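Local coordinates for protein P450 epoxidase (Sorangium cellulosum, PDB 1Q5D) that binds haem as a member of the cytochrome P450 family and holds the ligand EPB in a pocket beside it, at residues A[296-301]-A[402-407]; A[303-308]-A[326-331]; A[114-119]-A[367-372]; A[121-126]-A[374-379]. All coordinates share one frame; numbering follows the deposited sequence.

Contact 1 of 4, residues A[296-301]-A[402-407]. With EPB (7,11-dihydroxy-8,8,10,12,16-pentamethyl-3-[1-methyl-2-(2-methyl-thiazol-4-yl)vinyl]-4,17-dioxabicyclo[14.1.0]heptadecane-5,9-dione), chain C.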
# COMPACT_ATOMS: atom_id res chain seq x y z
N ARG A 296 7.21 -5.15 8.90
CA ARG A 296 6.92 -6.23 9.84
C ARG A 296 6.72 -5.63 11.25
O ARG A 296 5.73 -5.93 11.94
CB ARG A 296 8.08 -7.26 9.80
CG ARG A 296 7.76 -8.63 10.42
CD ARG A 296 7.67 -8.63 11.97
NE ARG A 296 8.76 -7.92 12.65
CZ ARG A 296 8.77 -7.62 13.96
NH1 ARG A 296 7.73 -7.95 14.72
NH2 ARG A 296 9.80 -7.01 14.52
N PHE A 297 7.65 -4.79 11.66
CA PHE A 297 7.68 -4.25 13.02
C PHE A 297 6.64 -3.15 13.19
O PHE A 297 5.97 -3.06 14.24
CB PHE A 297 9.06 -3.67 13.33
CG PHE A 297 9.11 -2.85 14.60
CD1 PHE A 297 8.95 -3.44 15.84
CD2 PHE A 297 9.36 -1.48 14.55
CE1 PHE A 297 9.00 -2.70 17.00
CE2 PHE A 297 9.42 -0.73 15.71
CZ PHE A 297 9.25 -1.33 16.94
N ASP A 298 6.49 -2.33 12.16
CA ASP A 298 5.64 -1.14 12.26
C ASP A 298 4.77 -0.99 11.03
O ASP A 298 4.90 -0.03 10.26
CB ASP A 298 6.53 0.09 12.42
CG ASP A 298 5.81 1.25 13.09
OD1 ASP A 298 4.67 1.10 13.58
OD2 ASP A 298 6.37 2.36 13.17
N ASN A 299 3.88 -1.95 10.83
CA ASN A 299 3.12 -2.02 9.61
C ASN A 299 2.29 -0.76 9.41
O ASN A 299 1.67 -0.26 10.37
CB ASN A 299 2.19 -3.23 9.62
CG ASN A 299 1.56 -3.46 8.28
OD1 ASN A 299 0.38 -3.14 8.05
ND2 ASN A 299 2.35 -4.03 7.35
N ILE A 300 2.29 -0.27 8.17
CA ILE A 300 1.62 0.99 7.83
C ILE A 300 0.10 0.93 7.79
O ILE A 300 -0.57 1.98 7.70
CB ILE A 300 2.10 1.50 6.44
CG1 ILE A 300 1.71 0.49 5.35
CG2 ILE A 300 3.59 1.88 6.47
CD1 ILE A 300 1.87 0.98 3.88
N LEU A 301 -0.46 -0.28 7.80
CA LEU A 301 -1.91 -0.43 7.73
C LEU A 301 -2.54 -0.15 9.09
O LEU A 301 -2.07 -0.65 10.11
CB LEU A 301 -2.31 -1.83 7.27
CG LEU A 301 -1.95 -2.17 5.82
CD1 LEU A 301 -2.37 -3.59 5.42
CD2 LEU A 301 -2.63 -1.12 4.92
N ALA A 402 -7.36 3.71 5.74
CA ALA A 402 -6.58 2.49 5.52
C ALA A 402 -5.18 2.51 6.14
O ALA A 402 -4.61 1.46 6.43
CB ALA A 402 -6.49 2.18 4.01
N PHE A 403 -4.60 3.69 6.30
CA PHE A 403 -3.22 3.78 6.69
C PHE A 403 -3.04 4.52 7.99
O PHE A 403 -3.80 5.44 8.32
CB PHE A 403 -2.41 4.54 5.62
CG PHE A 403 -2.42 3.87 4.28
CD1 PHE A 403 -2.95 4.52 3.17
CD2 PHE A 403 -1.84 2.62 4.11
CE1 PHE A 403 -2.94 3.91 1.93
CE2 PHE A 403 -1.82 2.00 2.87
CZ PHE A 403 -2.38 2.64 1.77
N ARG A 404 -1.99 4.14 8.72
CA ARG A 404 -1.50 4.95 9.80
C ARG A 404 -0.67 6.06 9.13
O ARG A 404 0.56 6.04 9.16
CB ARG A 404 -0.62 4.11 10.75
CG ARG A 404 -1.28 2.81 11.27
CD ARG A 404 -0.31 1.84 11.99
NE ARG A 404 0.55 2.58 12.91
CZ ARG A 404 1.81 2.26 13.20
NH1 ARG A 404 2.37 1.19 12.65
NH2 ARG A 404 2.50 3.01 14.03
N ASN A 405 -1.37 7.03 8.53
CA ASN A 405 -0.73 8.00 7.65
C ASN A 405 0.07 9.06 8.40
O ASN A 405 -0.47 9.76 9.27
CB ASN A 405 -1.77 8.66 6.71
CG ASN A 405 -2.89 9.38 7.48
OD1 ASN A 405 -3.45 8.85 8.44
ND2 ASN A 405 -3.23 10.61 7.03
N ILE A 406 1.35 9.17 8.09
CA ILE A 406 2.17 10.25 8.63
C ILE A 406 1.99 11.49 7.78
O ILE A 406 2.23 11.46 6.56
CB ILE A 406 3.66 9.87 8.66
CG1 ILE A 406 3.89 8.65 9.55
CG2 ILE A 406 4.48 11.04 9.20
CD1 ILE A 406 5.35 8.11 9.52
N GLU A 407 1.54 12.58 8.40
CA GLU A 407 1.30 13.82 7.69
C GLU A 407 2.56 14.66 7.56
O GLU A 407 2.74 15.36 6.56
CB GLU A 407 0.18 14.61 8.39
CG GLU A 407 -1.16 13.90 8.33
CD GLU A 407 -2.27 14.64 9.06
OE1 GLU A 407 -3.44 14.43 8.70
OE2 GLU A 407 -1.98 15.42 9.98
O16 EPB C . -5.13 2.09 -0.48
C51 EPB C . -2.61 -1.39 1.70
O41 EPB C . -1.92 -1.97 -0.83
C5 EPB C . -2.77 -1.87 0.30
C4 EPB C . -2.99 -1.04 -1.08
C16 EPB C . -5.90 1.21 -0.40
O1 EPB C . -5.92 0.07 -1.20
C2 EPB C . -4.92 -0.15 -2.36
C3 EPB C . -4.03 -1.40 -2.00
C20 EPB C . -5.90 -0.42 -3.58
C21 EPB C . -6.63 0.85 -4.00
C22 EPB C . -6.05 -1.64 -4.16
C23 EPB C . -6.91 -2.12 -5.25
N26 EPB C . -8.18 -1.59 -5.39
C25 EPB C . -8.84 -2.16 -6.42
C27 EPB C . -10.21 -1.70 -6.74
C24 EPB C . -6.63 -3.10 -6.13
S1 EPB C . -7.95 -3.35 -7.19
C15 EPB C . -7.02 1.23 0.66
C14 EPB C . -8.46 0.78 0.16
O14 EPB C . -8.68 1.59 -0.98
C13 EPB C . -9.66 0.80 1.26
C29 EPB C . -9.87 2.28 1.73
C30 EPB C . -10.98 0.40 0.60
C12 EPB C . -9.30 -0.10 2.57
O12 EPB C . -9.24 0.42 3.72
C11 EPB C . -9.00 -1.65 2.55
C28 EPB C . -9.90 -2.24 3.66
C10 EPB C . -7.52 -1.82 2.38
O10 EPB C . -6.83 -1.46 3.61
C9 EPB C . -7.29 -3.28 2.02
C91 EPB C . -7.92 -3.57 0.74
C8 EPB C . -5.88 -3.65 1.73
C7 EPB C . -4.84 -2.46 1.71
C6 EPB C . -4.24 -2.67 0.21
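Arg404 reaches across to Asp298 and Asn299, while Leu301 pairs with Phe403 in a single beta bridge. The site lies in the core of the cytochrome P450 fold. Segment 296-301 leaves the helix with the ExxR motif, where Arg296 pairs with Glu293. Segment 402-407 leads into strand 406-412. Beside the bridge, Arg404 N donates to Ile300 O at 2.8 Å.

The Arg404 chain bends at chi3 (45°), which sets the place of NE. Its guanidinium plane is turned 46° from the Asp298 carboxylate plane. NH1 and NH2 converge on one oxygen, Asp298 OD1, in a salt bridge. NH2 meets OD1 on the syn side at 2.9 Å. The NH1 to OD1 distance is modelled very short, so its exact value is doubtful. NH1 also donates to Asn299 O at 2.8 Å, from above the carbonyl plane. Arg404 NE is taken by Ala25 O. The buried charge is therefore gripped by several acceptors.

Asn299 OD1 accepts from Leu301 N at 3.0 Å and closes an Asx turn. Ile300 O lies at the edge of the Phe403 ring, and Ala402 CB covers one face. The Ile300 and Phe403 side chains lie side by side, with Ile300 CD1 4.0 Å from Phe403 CE2. Leu301, Ala402 and Phe403 line the EPB pocket; Leu301 CD2 stands 3.2 Å from EPB C51.

Contact 2 of 4, residues A[303-308]-A[326-331]. With EPB (7,11-dihydroxy-8,8,10,12,16-pentamethyl-3-[1-methyl-2-(2-methyl-thiazol-4-yl)vinyl]-4,17-dioxabicyclo[14.1.0]heptadecane-5,9-dione), chain C.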
# COMPACT_ATOMS: atom_id res chain seq x y z
N ILE A 303 -5.74 -0.96 10.02
CA ILE A 303 -6.41 -2.18 10.42
C ILE A 303 -5.84 -3.38 9.64
O ILE A 303 -5.22 -4.27 10.22
CB ILE A 303 -7.94 -2.06 10.22
CG1 ILE A 303 -8.46 -0.75 10.85
CG2 ILE A 303 -8.67 -3.27 10.83
CD1 ILE A 303 -9.33 0.07 9.93
N GLY A 304 -6.04 -3.39 8.32
CA GLY A 304 -5.49 -4.45 7.49
C GLY A 304 -6.19 -4.58 6.16
O GLY A 304 -6.48 -3.58 5.49
N THR A 305 -6.48 -5.80 5.77
CA THR A 305 -7.20 -6.01 4.54
C THR A 305 -8.43 -6.85 4.81
O THR A 305 -8.59 -7.36 5.93
CB THR A 305 -6.30 -6.61 3.44
OG1 THR A 305 -7.05 -6.67 2.22
CG2 THR A 305 -5.96 -8.08 3.74
N VAL A 306 -9.32 -6.96 3.83
CA VAL A 306 -10.60 -7.61 4.05
C VAL A 306 -10.83 -8.83 3.17
O VAL A 306 -10.28 -8.94 2.06
CB VAL A 306 -11.80 -6.64 3.84
CG1 VAL A 306 -11.77 -5.55 4.87
CG2 VAL A 306 -11.76 -6.05 2.44
N ARG A 307 -11.67 -9.73 3.69
CA ARG A 307 -12.20 -10.86 2.94
C ARG A 307 -13.67 -10.99 3.29
O ARG A 307 -14.13 -10.41 4.27
CB ARG A 307 -11.46 -12.15 3.31
CG ARG A 307 -10.01 -12.18 2.86
CD ARG A 307 -9.88 -12.11 1.35
NE ARG A 307 -8.53 -12.37 0.86
CZ ARG A 307 -7.66 -11.42 0.56
NH1 ARG A 307 -7.98 -10.14 0.76
NH2 ARG A 307 -6.46 -11.76 0.10
N PHE A 308 -14.41 -11.77 2.49
CA PHE A 308 -15.83 -11.97 2.73
C PHE A 308 -16.20 -13.45 2.71
O PHE A 308 -15.74 -14.20 1.86
CB PHE A 308 -16.66 -11.19 1.69
CG PHE A 308 -16.27 -9.75 1.58
CD1 PHE A 308 -15.27 -9.35 0.69
CD2 PHE A 308 -16.89 -8.78 2.36
CE1 PHE A 308 -14.90 -8.02 0.59
CE2 PHE A 308 -16.52 -7.44 2.25
CZ PHE A 308 -15.53 -7.07 1.36
N VAL A 326 -14.65 -9.88 6.86
CA VAL A 326 -13.63 -10.20 7.84
C VAL A 326 -12.38 -9.36 7.60
O VAL A 326 -11.85 -9.34 6.49
CB VAL A 326 -13.25 -11.70 7.76
CG1 VAL A 326 -12.34 -12.07 8.90
CG2 VAL A 326 -14.52 -12.59 7.74
N PHE A 327 -11.93 -8.67 8.65
CA PHE A 327 -10.70 -7.91 8.63
C PHE A 327 -9.53 -8.73 9.18
O PHE A 327 -9.62 -9.32 10.25
CB PHE A 327 -10.84 -6.65 9.48
CG PHE A 327 -10.98 -5.38 8.68
CD1 PHE A 327 -12.21 -4.72 8.61
CD2 PHE A 327 -9.88 -4.82 8.02
CE1 PHE A 327 -12.34 -3.53 7.89
CE2 PHE A 327 -10.01 -3.63 7.30
CZ PHE A 327 -11.24 -2.99 7.24
N LEU A 328 -8.45 -8.76 8.42
CA LEU A 328 -7.21 -9.40 8.83
C LEU A 328 -6.39 -8.32 9.49
O LEU A 328 -5.98 -7.39 8.80
CB LEU A 328 -6.48 -9.92 7.59
CG LEU A 328 -6.97 -11.25 7.01
CD1 LEU A 328 -8.48 -11.39 7.01
CD2 LEU A 328 -6.41 -11.53 5.62
N LEU A 329 -6.20 -8.39 10.81
CA LEU A 329 -5.50 -7.33 11.55
C LEU A 329 -3.99 -7.42 11.39
O LEU A 329 -3.29 -7.90 12.28
CB LEU A 329 -5.90 -7.33 13.04
CG LEU A 329 -5.52 -6.13 13.90
CD1 LEU A 329 -6.01 -4.77 13.31
CD2 LEU A 329 -6.01 -6.29 15.37
N ILE A 330 -3.49 -6.90 10.27
CA ILE A 330 -2.09 -7.07 9.88
C ILE A 330 -1.03 -6.61 10.88
O ILE A 330 -0.10 -7.36 11.15
CB ILE A 330 -1.80 -6.46 8.48
CG1 ILE A 330 -2.71 -7.07 7.40
CG2 ILE A 330 -0.33 -6.58 8.12
CD1 ILE A 330 -2.65 -8.56 7.28
N PRO A 331 -1.13 -5.39 11.41
CA PRO A 331 -0.13 -4.91 12.36
C PRO A 331 -0.09 -5.76 13.62
O PRO A 331 0.94 -5.81 14.27
CB PRO A 331 -0.60 -3.49 12.70
CG PRO A 331 -1.53 -3.14 11.63
CD PRO A 331 -2.18 -4.39 11.14
O16 EPB C . -5.13 2.09 -0.48
C51 EPB C . -2.61 -1.39 1.70
O41 EPB C . -1.92 -1.97 -0.83
C5 EPB C . -2.77 -1.87 0.30
C4 EPB C . -2.99 -1.04 -1.08
C16 EPB C . -5.90 1.21 -0.40
O1 EPB C . -5.92 0.07 -1.20
C2 EPB C . -4.92 -0.15 -2.36
C3 EPB C . -4.03 -1.40 -2.00
C20 EPB C . -5.90 -0.42 -3.58
C21 EPB C . -6.63 0.85 -4.00
C22 EPB C . -6.05 -1.64 -4.16
C23 EPB C . -6.91 -2.12 -5.25
N26 EPB C . -8.18 -1.59 -5.39
C25 EPB C . -8.84 -2.16 -6.42
C27 EPB C . -10.21 -1.70 -6.74
C24 EPB C . -6.63 -3.10 -6.13
S1 EPB C . -7.95 -3.35 -7.19
C15 EPB C . -7.02 1.23 0.66
C14 EPB C . -8.46 0.78 0.16
O14 EPB C . -8.68 1.59 -0.98
C13 EPB C . -9.66 0.80 1.26
C29 EPB C . -9.87 2.28 1.73
C30 EPB C . -10.98 0.40 0.60
C12 EPB C . -9.30 -0.10 2.57
O12 EPB C . -9.24 0.42 3.72
C11 EPB C . -9.00 -1.65 2.55
C28 EPB C . -9.90 -2.24 3.66
C10 EPB C . -7.52 -1.82 2.38
O10 EPB C . -6.83 -1.46 3.61
C9 EPB C . -7.29 -3.28 2.02
C91 EPB C . -7.92 -3.57 0.74
C8 EPB C . -5.88 -3.65 1.73
C7 EPB C . -4.84 -2.46 1.71
C6 EPB C . -4.24 -2.67 0.21
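Thr305 and Leu328 form a hydrogen-bonded pair between strands 304-309 and 325-329, neighbours in the mixed beta sheet of the P450 fold. The strand segments run antiparallel, 149° apart.

Three sound backbone bonds link the strands. Leu328 N donates almost straight to Thr305 O at 2.9 Å. The return bond, Thr305 N to Leu328 O, is weak at 3.5 Å. Arg307 and Val326 bond in both directions: Arg307 N to Val326 O at 2.8 Å and Val326 N to Arg307 O at 2.7 Å.

CH-pi contacts clamp the Phe327 ring between two methyls. Val306 CG1 sits 3.4 Å from the ring centroid, only 9° off the normal. Ile303 CG2 covers the opposite face, 3.9 Å from the centroid. Gly304 O lies at the ring edge.

Polar atoms of strand 304-309 reach the ligands. Gly304 O accepts from EPB O10 at 2.9 Å. Thr305 OG1, anti to its backbone N (chi1 -175°), bonds to haem O1A. Arg307 NH1 bonds to the same haem oxygen and also to Val306 O.

One strand thus serves both ligands: it offers a carbonyl to EPB, and its Arg307 probably balances the negative haem propionate.

Contact 3 of 4, residues A[114-119]-A[367-372]. With HEM (protoporphyrin IX containing Fe), chain B.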
# COMPACT_ATOMS: atom_id res chain seq x y z
N PHE A 114 6.37 -6.77 -13.57
CA PHE A 114 6.72 -6.28 -12.24
C PHE A 114 7.83 -7.06 -11.50
O PHE A 114 8.06 -6.80 -10.33
CB PHE A 114 5.47 -6.24 -11.35
CG PHE A 114 4.59 -5.04 -11.58
CD1 PHE A 114 3.48 -5.14 -12.41
CD2 PHE A 114 4.87 -3.83 -10.97
CE1 PHE A 114 2.66 -4.04 -12.62
CE2 PHE A 114 4.06 -2.72 -11.17
CZ PHE A 114 2.94 -2.83 -11.99
N THR A 115 8.51 -7.99 -12.15
CA THR A 115 9.63 -8.69 -11.49
C THR A 115 10.75 -7.70 -11.18
O THR A 115 10.82 -6.64 -11.79
CB THR A 115 10.22 -9.76 -12.39
OG1 THR A 115 10.75 -9.12 -13.57
CG2 THR A 115 9.13 -10.68 -12.93
N SER A 116 11.63 -8.06 -10.24
CA SER A 116 12.81 -7.26 -9.90
C SER A 116 13.65 -6.91 -11.13
O SER A 116 14.19 -5.81 -11.25
CB SER A 116 13.69 -8.00 -8.89
OG SER A 116 13.14 -7.90 -7.58
N ARG A 117 13.78 -7.88 -12.03
CA ARG A 117 14.53 -7.70 -13.27
C ARG A 117 13.87 -6.66 -14.18
O ARG A 117 14.53 -5.76 -14.68
CB ARG A 117 14.64 -9.03 -14.02
CG ARG A 117 15.69 -9.01 -15.14
CD ARG A 117 15.42 -10.01 -16.27
NE ARG A 117 14.01 -10.10 -16.65
CZ ARG A 117 13.38 -9.28 -17.50
NH1 ARG A 117 14.01 -8.26 -18.08
NH2 ARG A 117 12.09 -9.47 -17.77
N ALA A 118 12.56 -6.78 -14.38
CA ALA A 118 11.83 -5.86 -15.23
C ALA A 118 11.85 -4.43 -14.70
O ALA A 118 12.01 -3.48 -15.48
CB ALA A 118 10.40 -6.34 -15.43
N ILE A 119 11.69 -4.26 -13.39
CA ILE A 119 11.65 -2.90 -12.83
C ILE A 119 13.02 -2.27 -12.54
O ILE A 119 13.11 -1.09 -12.20
CB ILE A 119 10.71 -2.80 -11.58
CG1 ILE A 119 11.26 -3.60 -10.40
CG2 ILE A 119 9.30 -3.23 -11.94
CD1 ILE A 119 12.05 -2.76 -9.44
N GLY A 367 3.44 -5.03 -6.79
CA GLY A 367 4.38 -3.94 -6.70
C GLY A 367 5.50 -4.10 -5.70
O GLY A 367 6.29 -3.19 -5.52
N VAL A 368 5.59 -5.27 -5.06
CA VAL A 368 6.60 -5.50 -4.02
C VAL A 368 8.01 -5.14 -4.47
O VAL A 368 8.72 -4.47 -3.75
CB VAL A 368 6.50 -6.93 -3.40
CG1 VAL A 368 6.73 -8.02 -4.44
CG2 VAL A 368 7.46 -7.08 -2.23
N SER A 369 8.40 -5.54 -5.68
CA SER A 369 9.75 -5.22 -6.15
C SER A 369 9.96 -3.73 -6.43
O SER A 369 11.00 -3.18 -6.08
CB SER A 369 10.09 -6.03 -7.41
OG SER A 369 10.35 -7.38 -7.05
N LEU A 370 8.98 -3.10 -7.07
CA LEU A 370 9.03 -1.66 -7.30
C LEU A 370 9.09 -0.87 -5.99
O LEU A 370 9.92 0.02 -5.83
CB LEU A 370 7.85 -1.22 -8.18
CG LEU A 370 7.83 0.24 -8.67
CD1 LEU A 370 9.17 0.63 -9.28
CD2 LEU A 370 6.73 0.42 -9.68
N ALA A 371 8.25 -1.23 -5.02
CA ALA A 371 8.27 -0.59 -3.72
C ALA A 371 9.63 -0.71 -3.03
O ALA A 371 10.17 0.27 -2.50
CB ALA A 371 7.17 -1.20 -2.82
N ARG A 372 10.19 -1.91 -3.02
CA ARG A 372 11.45 -2.12 -2.33
C ARG A 372 12.55 -1.31 -3.01
O ARG A 372 13.38 -0.73 -2.33
CB ARG A 372 11.83 -3.60 -2.31
CG ARG A 372 11.06 -4.45 -1.28
CD ARG A 372 11.29 -5.98 -1.44
NE ARG A 372 10.61 -6.80 -0.44
CZ ARG A 372 10.21 -8.06 -0.64
NH1 ARG A 372 10.42 -8.64 -1.83
NH2 ARG A 372 9.59 -8.73 0.33
CHA HEM B . -2.11 -5.76 -3.45
CHB HEM B . 0.61 -4.03 0.13
CHC HEM B . 3.06 -1.29 -3.05
CHD HEM B . -0.04 -2.57 -6.50
C1A HEM B . -1.52 -5.59 -2.23
C2A HEM B . -1.83 -6.35 -1.03
C3A HEM B . -1.09 -5.86 -0.04
C4A HEM B . -0.29 -4.78 -0.57
CMA HEM B . -1.09 -6.36 1.43
CAA HEM B . -2.84 -7.51 -0.95
CBA HEM B . -4.19 -7.02 -0.41
CGA HEM B . -5.12 -8.20 -0.24
O1A HEM B . -6.34 -8.00 0.08
O2A HEM B . -4.67 -9.37 -0.46
C1B HEM B . 1.49 -3.16 -0.45
C2B HEM B . 2.51 -2.45 0.29
C3B HEM B . 3.17 -1.69 -0.57
C4B HEM B . 2.61 -1.88 -1.89
CMB HEM B . 2.79 -2.52 1.81
CAB HEM B . 4.35 -0.80 -0.13
CBB HEM B . 4.76 0.23 -0.85
C1C HEM B . 2.47 -1.42 -4.28
C2C HEM B . 2.92 -0.82 -5.52
C3C HEM B . 2.05 -1.18 -6.46
C4C HEM B . 1.04 -2.03 -5.85
CMC HEM B . 4.20 0.06 -5.64
CAC HEM B . 2.01 -0.85 -7.96
CBC HEM B . 3.07 -0.31 -8.57
C1D HEM B . -0.91 -3.49 -5.97
C2D HEM B . -2.05 -3.99 -6.69
C3D HEM B . -2.69 -4.99 -5.75
C4D HEM B . -1.90 -4.97 -4.56
CMD HEM B . -2.49 -3.62 -8.11
CAD HEM B . -3.93 -5.86 -6.03
CBD HEM B . -3.38 -7.27 -6.30
CGD HEM B . -4.51 -8.24 -6.55
O1D HEM B . -5.60 -8.05 -5.95
O2D HEM B . -4.33 -9.19 -7.37
NA HEM B . -0.57 -4.64 -1.92
NB HEM B . 1.56 -2.80 -1.79
NC HEM B . 1.32 -2.13 -4.52
ND HEM B . -0.85 -4.07 -4.72
FE HEM B . 0.48 -3.52 -3.25
O HOH W 1 7.25 -4.91 -8.33
O HOH W 2 -0.94 -1.93 -2.67
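Ile119 packs against Ser369 and Leu370 at the start of helix 368-385, close to the haem. This is the N-terminal end of the P450 helix that follows the haem-binding loop. The CB of Ile119 lies 4.4 Å from Leu370 CD1. CG1 is held between the backbone N and the carbonyl carbon (chi1 67°) and meets Ser369 CB at 4.0 Å. CD1, at the tip, comes to 3.5 Å from Ser369 O and also touches Leu370 CA. The side chain thus lies over the first turn of the helix.

Two polar links join the segments. Ser116 OG and Ser369 OG share a hydrogen bond of 2.9 Å. A water donates to Phe114 O at 2.9 Å and accepts from Leu370 N at 2.8 Å, so it serves an amide in the helix's first turn. Thr115 OG1 caps its own short helix by accepting from Ala118 N.

Both segments line the haem pocket. Phe114 CE2 stands 3.7 Å from haem CBC, and Leu370 CD2 lies at the Phe114 ring edge. Gly367, the N-cap residue, brings its CA to 3.6 Å from haem C3C.

Helix 287-297 covers another side: Ser116 and Arg372 touch its Arg288, and Arg372 makes a salt bridge to Asp292. Leu370 packs on Leu122, at the approach to helix 123-137.

Contact 4 of 4, residues A[121-126]-A[374-379]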
# COMPACT_ATOMS: atom_id res chain seq x y z
N LEU A 121 15.08 -1.28 -14.65
CA LEU A 121 15.32 -0.22 -15.62
C LEU A 121 14.95 1.15 -15.06
O LEU A 121 15.46 2.18 -15.52
CB LEU A 121 14.52 -0.49 -16.90
CG LEU A 121 14.55 -1.90 -17.50
CD1 LEU A 121 13.82 -1.89 -18.83
CD2 LEU A 121 15.99 -2.36 -17.70
N LEU A 122 14.07 1.16 -14.06
CA LEU A 122 13.58 2.40 -13.44
C LEU A 122 14.60 2.99 -12.48
O LEU A 122 14.44 4.10 -11.99
CB LEU A 122 12.26 2.12 -12.69
CG LEU A 122 11.15 1.52 -13.55
CD1 LEU A 122 9.82 1.36 -12.79
CD2 LEU A 122 10.95 2.37 -14.79
N ARG A 123 15.67 2.26 -12.23
CA ARG A 123 16.64 2.66 -11.21
C ARG A 123 17.18 4.07 -11.41
O ARG A 123 17.27 4.87 -10.47
CB ARG A 123 17.78 1.65 -11.16
CG ARG A 123 18.74 1.81 -10.02
CD ARG A 123 19.74 0.66 -9.91
NE ARG A 123 19.85 0.20 -8.53
CZ ARG A 123 19.36 -0.94 -8.08
NH1 ARG A 123 18.73 -1.78 -8.89
NH2 ARG A 123 19.52 -1.25 -6.81
N ALA A 124 17.53 4.39 -12.65
CA ALA A 124 18.12 5.69 -12.94
C ALA A 124 17.15 6.83 -12.70
O ALA A 124 17.50 7.84 -12.11
CB ALA A 124 18.63 5.73 -14.40
N GLU A 125 15.92 6.69 -13.19
CA GLU A 125 14.92 7.75 -13.06
C GLU A 125 14.55 7.98 -11.59
O GLU A 125 14.40 9.12 -11.15
CB GLU A 125 13.67 7.43 -13.90
CG GLU A 125 12.54 8.45 -13.77
CD GLU A 125 12.88 9.81 -14.36
OE1 GLU A 125 12.01 10.71 -14.32
OE2 GLU A 125 14.02 10.00 -14.86
N ILE A 126 14.42 6.90 -10.83
CA ILE A 126 14.12 7.05 -9.40
C ILE A 126 15.24 7.81 -8.68
O ILE A 126 14.98 8.73 -7.88
CB ILE A 126 13.85 5.67 -8.74
CG1 ILE A 126 12.62 5.01 -9.36
CG2 ILE A 126 13.69 5.83 -7.22
CD1 ILE A 126 12.48 3.49 -9.07
N GLU A 374 12.22 1.52 -4.86
CA GLU A 374 12.06 2.93 -4.56
C GLU A 374 12.55 3.27 -3.18
O GLU A 374 13.23 4.28 -2.97
CB GLU A 374 10.59 3.35 -4.65
CG GLU A 374 9.95 3.17 -6.01
CD GLU A 374 8.52 3.63 -5.99
OE1 GLU A 374 8.28 4.78 -5.55
OE2 GLU A 374 7.63 2.86 -6.42
N ALA A 375 12.20 2.43 -2.20
CA ALA A 375 12.57 2.72 -0.83
C ALA A 375 14.07 2.54 -0.61
O ALA A 375 14.69 3.29 0.13
CB ALA A 375 11.76 1.85 0.14
N GLU A 376 14.65 1.54 -1.26
CA GLU A 376 16.10 1.32 -1.15
C GLU A 376 16.85 2.56 -1.63
O GLU A 376 17.73 3.08 -0.95
CB GLU A 376 16.48 0.12 -2.00
CG GLU A 376 17.65 -0.68 -1.45
CD GLU A 376 18.07 -1.78 -2.41
OE1 GLU A 376 17.20 -2.28 -3.18
OE2 GLU A 376 19.27 -2.13 -2.40
N ILE A 377 16.46 3.06 -2.79
CA ILE A 377 17.08 4.27 -3.33
C ILE A 377 16.81 5.49 -2.46
O ILE A 377 17.72 6.24 -2.14
CB ILE A 377 16.58 4.51 -4.77
CG1 ILE A 377 17.17 3.46 -5.71
CG2 ILE A 377 16.96 5.90 -5.25
CD1 ILE A 377 16.50 3.41 -7.08
N ALA A 378 15.55 5.69 -2.06
CA ALA A 378 15.17 6.89 -1.31
C ALA A 378 15.79 6.94 0.08
O ALA A 378 16.32 7.97 0.50
CB ALA A 378 13.63 6.99 -1.19
N VAL A 379 15.68 5.83 0.80
CA VAL A 379 16.17 5.75 2.18
C VAL A 379 17.70 5.62 2.19
O VAL A 379 18.36 6.29 2.98
CB VAL A 379 15.55 4.58 2.96
CG1 VAL A 379 16.07 4.58 4.42
CG2 VAL A 379 14.01 4.64 2.93
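Ile126 and Glu374 mark the nearest approach of the two backbones, with their CA atoms 6.7 Å apart. Segment 121-126 runs into helix 123-137. Segment 374-379 is an inner part of helix 368-385, the long L helix that follows the haem-binding loop of the P450 fold. Regular helical bonds hold both, such as Ile126 N to Leu122 O at 3.0 Å and Ala378 N to Glu374 O at 2.9 Å.

The side chains meet mainly through two isoleucines that cross at about a right angle. Ile126 CG2 touches Ile377 CD1 at 3.7 Å and also Ile377 CG2. In Ile377 an extended chi2 (167°) carries CD1 across to the other helix, where it lies 3.8 Å from Arg123 O. The same methyl meets Arg123 CG at 4.0 Å. The CD1 methyl of Ile126 lies 4.0 Å from Glu374 CG, and the Glu374 side chain also comes near the haem. Leu373 adds to the packing on Arg123 and Ile126.

At the outer margin Arg123 NH2 comes within 4.4 Å of Glu376 OE1, too far for a salt bridge. Arg123 NH1 instead pairs with Asp120, in its own part of the chain.

The junction rests on branched apolar groups, with the Arg123 and Glu376 charges adding at most a weak long-range attraction.

How the contacts relate
From the N terminus, 114-119 and 121-126 come first; their partners follow about 248 residues later. Next come 296-301 and 303-308. Contact 2 closes first, at 326-331, and is nested inside the loops of the other three. Contact 3 closes at 367-372 and contact 4 at 374-379; these two cross. Contact 1 closes last, at 402-407, and crosses both. Contacts 3 and 4 share helix 368-385 and touch where Leu370 CD1 meets Leu122 CD1. Contact 1 ties the chain after helix 287-297 to the approach of strand 406-412. Contact 2 adds the mixed sheet beside it, and both touch EPB. Contact 2 lies across the chain's centre from contacts 3 and 4.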